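Local coordinates for protein spermidine N(1)-acetyltransferase (Thermoplasma acidophilum, PDB 3K9U) that acetylates polyamines such as spermidine by transferring the acetyl group of acetyl-CoA to an amino group, and so protects the cell against polyamine toxicity, at residues Leu80-Asn85 / Lys118-Cys123; Asp62-Gly67 / Leu109-Ile114. One frame throughout, in Å; residues are numbered along the deposited sequence.

Interaction 1 of 2, residues Leu80-Asn85 / Lys118-Cys123; sequences LKIIAN and KGILEC
A Schellman motif at the C-terminal end of helix 103-118 brings Lys118, Gly119 and Ile120 against Ile82, near the end of strand 73-83, and Asn85, in the turn that leads to strand 86-94. Gly119 is its C-prime residue, with a phi of 92° at which a side chain would be jammed against the preceding carbonyl oxygen, and the N-H of Ile120 bonds back to the carbonyl of Met115. Ile120 then lies between the two hairpin residues. Its CD1 is 4.2 Å from CD1 of Ile82 on one hand and 3.5 Å from OD1 of Asn85 on the other, while its CG1 lies 3.7 Å from the carbonyl O of Asn85. The amide of Asn85 reaches across because CG stands anti to the backbone N (chi1 -154°), but this buries OD1 against methyl and methylene groups without a polar partner. Ile82 also meets the aliphatic part of Lys118, CD1 to CD at 3.8 Å, the two chains crossing obliquely. Deeper in, Leu80 CD2 approaches Cys123 SG at 4.4 Å. An alanine in place of Ile120 would probably open a gap between Ile82 and Asn85 and leave the Asn85 amide freer to turn. The arrangement belongs to the beta-alpha-beta crossover of the GNAT fold, in which helix 103-118 links the parallel strands 86-94 and 122-128.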
loop_
_atom_site.group_PDB
_atom_site.type_symbol
_atom_site.label_atom_id
_atom_site.label_comp_id
_atom_site.label_asym_id
_atom_site.label_seq_id
_atom_site.Cartn_x
_atom_site.Cartn_y
_atom_site.Cartn_z
ATOM N N LEU A 80 -12.892 -10.051 -16.941
ATOM C CA LEU A 80 -12.415 -11.138 -17.802
ATOM C C LEU A 80 -13.371 -11.449 -18.940
ATOM O O LEU A 80 -14.573 -11.389 -18.745
ATOM C CB LEU A 80 -12.216 -12.426 -17.007
ATOM C CG LEU A 80 -11.489 -12.343 -15.683
ATOM C CD1 LEU A 80 -12.508 -12.204 -14.586
ATOM C CD2 LEU A 80 -10.656 -13.611 -15.525
ATOM N N LYS A 81 -12.829 -11.793 -20.107
ATOM C CA LYS A 81 -13.612 -12.243 -21.257
ATOM C C LYS A 81 -13.337 -13.713 -21.561
ATOM O O LYS A 81 -12.179 -14.173 -21.561
ATOM C CB LYS A 81 -13.287 -11.437 -22.521
ATOM C CG LYS A 81 -14.377 -10.423 -22.989
ATOM C CD LYS A 81 -13.993 -8.938 -22.713
ATOM C CE LYS A 81 -15.165 -7.962 -22.915
ATOM N NZ LYS A 81 -14.772 -6.621 -23.518
ATOM N N ILE A 82 -14.406 -14.449 -21.848
ATOM C CA ILE A 82 -14.262 -15.814 -22.312
ATOM C C ILE A 82 -14.620 -15.870 -23.765
ATOM O O ILE A 82 -15.712 -15.449 -24.130
ATOM C CB ILE A 82 -15.177 -16.760 -21.524
ATOM C CG1 ILE A 82 -14.694 -16.805 -20.063
ATOM C CG2 ILE A 82 -15.295 -18.175 -22.248
ATOM C CD1 ILE A 82 -15.766 -17.129 -19.052
ATOM N N ILE A 83 -13.700 -16.401 -24.578
ATOM C CA ILE A 83 -13.887 -16.614 -26.015
ATOM C C ILE A 83 -13.331 -17.970 -26.394
ATOM O O ILE A 83 -12.257 -18.347 -25.940
ATOM C CB ILE A 83 -13.097 -15.605 -26.864
ATOM C CG1 ILE A 83 -13.502 -14.174 -26.550
ATOM C CG2 ILE A 83 -13.314 -15.876 -28.366
ATOM C CD1 ILE A 83 -12.471 -13.174 -27.001
ATOM N N ALA A 84 -14.038 -18.672 -27.265
ATOM C CA ALA A 84 -13.717 -20.047 -27.592
ATOM C C ALA A 84 -13.327 -20.828 -26.346
ATOM O O ALA A 84 -12.333 -21.559 -26.370
ATOM C CB ALA A 84 -12.568 -20.097 -28.624
ATOM N N ASN A 85 -14.059 -20.631 -25.248
ATOM C CA ASN A 85 -13.826 -21.395 -24.018
ATOM C C ASN A 85 -12.427 -21.184 -23.375
ATOM O O ASN A 85 -11.985 -22.004 -22.582
ATOM C CB ASN A 85 -14.088 -22.886 -24.315
ATOM C CG ASN A 85 -14.494 -23.692 -23.085
ATOM O OD1 ASN A 85 -14.310 -23.268 -21.938
ATOM N ND2 ASN A 85 -15.042 -24.870 -23.327
ATOM N N LYS A 118 -17.929 -23.191 -15.734
ATOM C CA LYS A 118 -18.055 -23.142 -17.203
ATOM C C LYS A 118 -17.162 -24.144 -17.918
ATOM O O LYS A 118 -17.417 -24.474 -19.073
ATOM C CB LYS A 118 -17.767 -21.733 -17.731
ATOM C CG LYS A 118 -18.900 -20.781 -17.436
ATOM C CD LYS A 118 -18.583 -19.342 -17.806
ATOM C CE LYS A 118 -19.762 -18.442 -17.438
ATOM N NZ LYS A 118 -21.114 -19.124 -17.691
ATOM N N GLY A 119 -16.126 -24.631 -17.235
ATOM C CA GLY A 119 -15.199 -25.598 -17.810
ATOM C C GLY A 119 -13.981 -24.973 -18.481
ATOM O O GLY A 119 -13.313 -25.635 -19.266
ATOM N N ILE A 120 -13.670 -23.714 -18.163
ATOM C CA ILE A 120 -12.529 -23.023 -18.788
ATOM C C ILE A 120 -11.263 -23.632 -18.225
ATOM O O ILE A 120 -11.133 -23.761 -17.013
ATOM C CB ILE A 120 -12.542 -21.472 -18.541
ATOM C CG1 ILE A 120 -13.568 -20.779 -19.438
ATOM C CG2 ILE A 120 -11.172 -20.845 -18.849
ATOM C CD1 ILE A 120 -14.961 -21.204 -19.233
ATOM N N LEU A 121 -10.338 -24.020 -19.096
ATOM C CA LEU A 121 -9.128 -24.714 -18.662
ATOM C C LEU A 121 -7.853 -23.877 -18.844
ATOM O O LEU A 121 -6.746 -24.373 -18.574
ATOM C CB LEU A 121 -8.987 -26.076 -19.375
ATOM C CG LEU A 121 -10.062 -27.147 -19.089
ATOM C CD1 LEU A 121 -9.867 -28.329 -20.006
ATOM C CD2 LEU A 121 -10.056 -27.600 -17.613
ATOM N N GLU A 122 -8.006 -22.610 -19.242
ATOM C CA GLU A 122 -6.865 -21.733 -19.499
ATOM C C GLU A 122 -7.262 -20.255 -19.410
ATOM O O GLU A 122 -8.339 -19.857 -19.879
ATOM C CB GLU A 122 -6.322 -22.035 -20.887
ATOM C CG GLU A 122 -5.025 -21.344 -21.287
ATOM C CD GLU A 122 -4.372 -22.041 -22.495
ATOM O OE1 GLU A 122 -3.121 -22.101 -22.580
ATOM O OE2 GLU A 122 -5.116 -22.571 -23.345
ATOM N N CYS A 123 -6.372 -19.458 -18.821
ATOM C CA CYS A 123 -6.549 -18.033 -18.661
ATOM C C CYS A 123 -5.272 -17.322 -19.046
ATOM O O CYS A 123 -4.205 -17.690 -18.570
ATOM C CB CYS A 123 -6.889 -17.707 -17.210
ATOM S SG CYS A 123 -7.233 -15.940 -16.952
#

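Interaction 2 of 2, residues Asp62-Gly67 / Leu109-Ile114; sequences DILFLG and LEAEKI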
loop_
_atom_site.group_PDB
_atom_site.type_symbol
_atom_site.label_atom_id
_atom_site.label_comp_id
_atom_site.label_asym_id
_atom_site.label_seq_id
_atom_site.Cartn_x
_atom_site.Cartn_y
_atom_site.Cartn_z
ATOM N N ASP A 62 -20.464 -14.683 -20.638
ATOM C CA ASP A 62 -19.055 -14.804 -20.966
ATOM C C ASP A 62 -18.251 -13.534 -20.685
ATOM O O ASP A 62 -17.064 -13.481 -20.995
ATOM C CB ASP A 62 -18.915 -15.198 -22.431
ATOM C CG ASP A 62 -19.438 -16.611 -22.700
ATOM O OD1 ASP A 62 -19.349 -17.482 -21.793
ATOM O OD2 ASP A 62 -19.929 -16.835 -23.818
ATOM N N ILE A 63 -18.885 -12.516 -20.103
ATOM C CA ILE A 63 -18.142 -11.366 -19.573
ATOM C C ILE A 63 -18.327 -11.260 -18.059
ATOM O O ILE A 63 -19.443 -11.057 -17.569
ATOM C CB ILE A 63 -18.553 -10.052 -20.250
ATOM C CG1 ILE A 63 -18.168 -10.069 -21.734
ATOM C CG2 ILE A 63 -17.884 -8.847 -19.552
ATOM C CD1 ILE A 63 -18.920 -9.003 -22.528
ATOM N N LEU A 64 -17.229 -11.404 -17.320
ATOM C CA LEU A 64 -17.251 -11.281 -15.873
ATOM C C LEU A 64 -16.683 -9.937 -15.514
ATOM O O LEU A 64 -15.515 -9.656 -15.821
ATOM C CB LEU A 64 -16.394 -12.348 -15.214
ATOM C CG LEU A 64 -16.778 -13.826 -15.306
ATOM C CD1 LEU A 64 -17.063 -14.248 -16.731
ATOM C CD2 LEU A 64 -15.631 -14.680 -14.711
ATOM N N PHE A 65 -17.480 -9.126 -14.820
ATOM C CA PHE A 65 -17.070 -7.779 -14.448
ATOM C C PHE A 65 -17.552 -7.581 -13.012
ATOM O O PHE A 65 -18.730 -7.285 -12.756
ATOM C CB PHE A 65 -17.667 -6.785 -15.460
ATOM C CG PHE A 65 -16.980 -5.425 -15.537
ATOM C CD1 PHE A 65 -15.692 -5.204 -15.077
ATOM C CD2 PHE A 65 -17.635 -4.379 -16.162
ATOM C CE1 PHE A 65 -15.105 -3.943 -15.191
ATOM C CE2 PHE A 65 -17.052 -3.123 -16.300
ATOM C CZ PHE A 65 -15.794 -2.895 -15.810
ATOM N N LEU A 66 -16.620 -7.783 -12.076
ATOM C CA LEU A 66 -16.939 -7.846 -10.647
ATOM C C LEU A 66 -16.244 -6.735 -9.883
ATOM O O LEU A 66 -15.155 -6.323 -10.247
ATOM C CB LEU A 66 -16.489 -9.187 -10.064
ATOM C CG LEU A 66 -16.782 -10.476 -10.819
ATOM C CD1 LEU A 66 -16.102 -11.666 -10.179
ATOM C CD2 LEU A 66 -18.286 -10.723 -10.892
ATOM N N GLY A 67 -16.889 -6.279 -8.810
ATOM C CA GLY A 67 -16.344 -5.305 -7.881
ATOM C C GLY A 67 -16.081 -5.919 -6.513
ATOM O O GLY A 67 -16.778 -6.864 -6.094
ATOM N N LEU A 109 -10.044 -15.390 -7.256
ATOM C CA LEU A 109 -10.663 -16.659 -6.872
ATOM C C LEU A 109 -12.153 -16.745 -7.251
ATOM O O LEU A 109 -12.633 -17.819 -7.623
ATOM C CB LEU A 109 -10.436 -16.972 -5.399
ATOM C CG LEU A 109 -8.994 -17.462 -5.097
ATOM C CD1 LEU A 109 -8.701 -17.445 -3.590
ATOM C CD2 LEU A 109 -8.755 -18.880 -5.704
ATOM N N GLU A 110 -12.858 -15.614 -7.200
ATOM C CA GLU A 110 -14.265 -15.585 -7.594
ATOM C C GLU A 110 -14.394 -15.788 -9.087
ATOM O O GLU A 110 -15.244 -16.549 -9.550
ATOM C CB GLU A 110 -14.935 -14.263 -7.196
ATOM C CG GLU A 110 -15.272 -14.181 -5.724
ATOM C CD GLU A 110 -16.249 -15.275 -5.304
ATOM O OE1 GLU A 110 -17.361 -15.389 -5.888
ATOM O OE2 GLU A 110 -15.881 -16.032 -4.403
ATOM N N ALA A 111 -13.535 -15.121 -9.842
ATOM C CA ALA A 111 -13.508 -15.332 -11.288
ATOM C C ALA A 111 -13.238 -16.799 -11.598
ATOM O O ALA A 111 -13.981 -17.401 -12.358
ATOM C CB ALA A 111 -12.466 -14.446 -11.966
ATOM N N GLU A 112 -12.196 -17.378 -10.998
ATOM C CA GLU A 112 -11.817 -18.782 -11.306
ATOM C C GLU A 112 -12.896 -19.772 -10.897
ATOM O O GLU A 112 -13.024 -20.835 -11.507
ATOM C CB GLU A 112 -10.506 -19.179 -10.613
ATOM C CG GLU A 112 -9.295 -18.446 -11.160
ATOM C CD GLU A 112 -7.981 -18.752 -10.408
ATOM O OE1 GLU A 112 -8.014 -19.018 -9.183
ATOM O OE2 GLU A 112 -6.914 -18.696 -11.060
ATOM N N LYS A 113 -13.656 -19.437 -9.858
ATOM C CA LYS A 113 -14.784 -20.279 -9.459
ATOM C C LYS A 113 -15.831 -20.317 -10.588
ATOM O O LYS A 113 -16.396 -21.375 -10.886
ATOM C CB LYS A 113 -15.382 -19.778 -8.131
ATOM C CG LYS A 113 -16.785 -20.284 -7.828
ATOM C CD LYS A 113 -17.204 -19.968 -6.405
ATOM C CE LYS A 113 -18.487 -20.766 -6.041
ATOM N NZ LYS A 113 -18.675 -20.943 -4.553
ATOM N N ILE A 114 -16.050 -19.166 -11.238
ATOM C CA ILE A 114 -17.001 -19.070 -12.365
ATOM C C ILE A 114 -16.469 -19.759 -13.629
ATOM O O ILE A 114 -17.224 -20.452 -14.315
ATOM C CB ILE A 114 -17.369 -17.598 -12.677
ATOM C CG1 ILE A 114 -18.132 -16.997 -11.489
ATOM C CG2 ILE A 114 -18.200 -17.505 -13.926
ATOM C CD1 ILE A 114 -18.146 -15.527 -11.498
#
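Leu64, Leu66 and Ile114 carry the packing of helix 103-118 on strand 63-70. Leu64 and Ile114 reach toward each other tip to tip. CD2 of Leu64 comes within 3.9 Å of CG2 of Ile114, and Leu64 CD2 also lies 4.0 Å from Ile114 CB, so that one leucine branch meets the fork of the beta-branched side chain. Ile114 offers its CG2, which stands anti to the backbone N, with CG1 beside that nitrogen (chi1 -65°). One helical turn back, the CD2 methyl of Leu64 rests against Ala111, 4.2 Å from its CB, where the small side chain lets the leucine approach the helix backbone: the carbonyl O of Ala111 is 4.0 Å from Leu64 CD2. Leu66, two residues along the strand, uses CD1 instead, 4.1 Å from CB of Glu110, and the two side chains cross at about a right angle. Only the base of the glutamate is engaged by Leu66. The side chains meet through carbon atoms alone, and the polar neighbours are backbone atoms of Ala111. The axes of residues 63-67 and 109-114 come within 10.0 Å, their directions 151° apart, roughly antiparallel. Ile63 and Phe65 point to the opposite face of the sheet and pack on helix 47-59. Helices on both faces of a central mixed sheet are the layering expected of the GNAT acetyltransferase fold.

How the interactions relate
Interaction 2 sets the middle of helix 103-118 on strand 63-70, and interaction 1 sets the helix end and the loop into strand 122-128 against the neighbouring strand 73-83 and its turn; their centres are 11 Å apart. Strands 63-70 and 73-83 are held together by probable hydrogen bonds from Leu80 N to Leu64 O (2.9 Å) and from Ile82 N to Asp62 O (3.0 Å). Leu80 bridges the two contacts, since its CD1 packs 3.4 Å from CB of Ala111. The N-terminal end of the helix, with Ile103 and Gly104, binds acetyl-CoA. The Leu80 side chain lies about 9 Å from the bound cofactor, and that of Cys123 about 8 Å from the side chain of Tyr138, the probable proton donor.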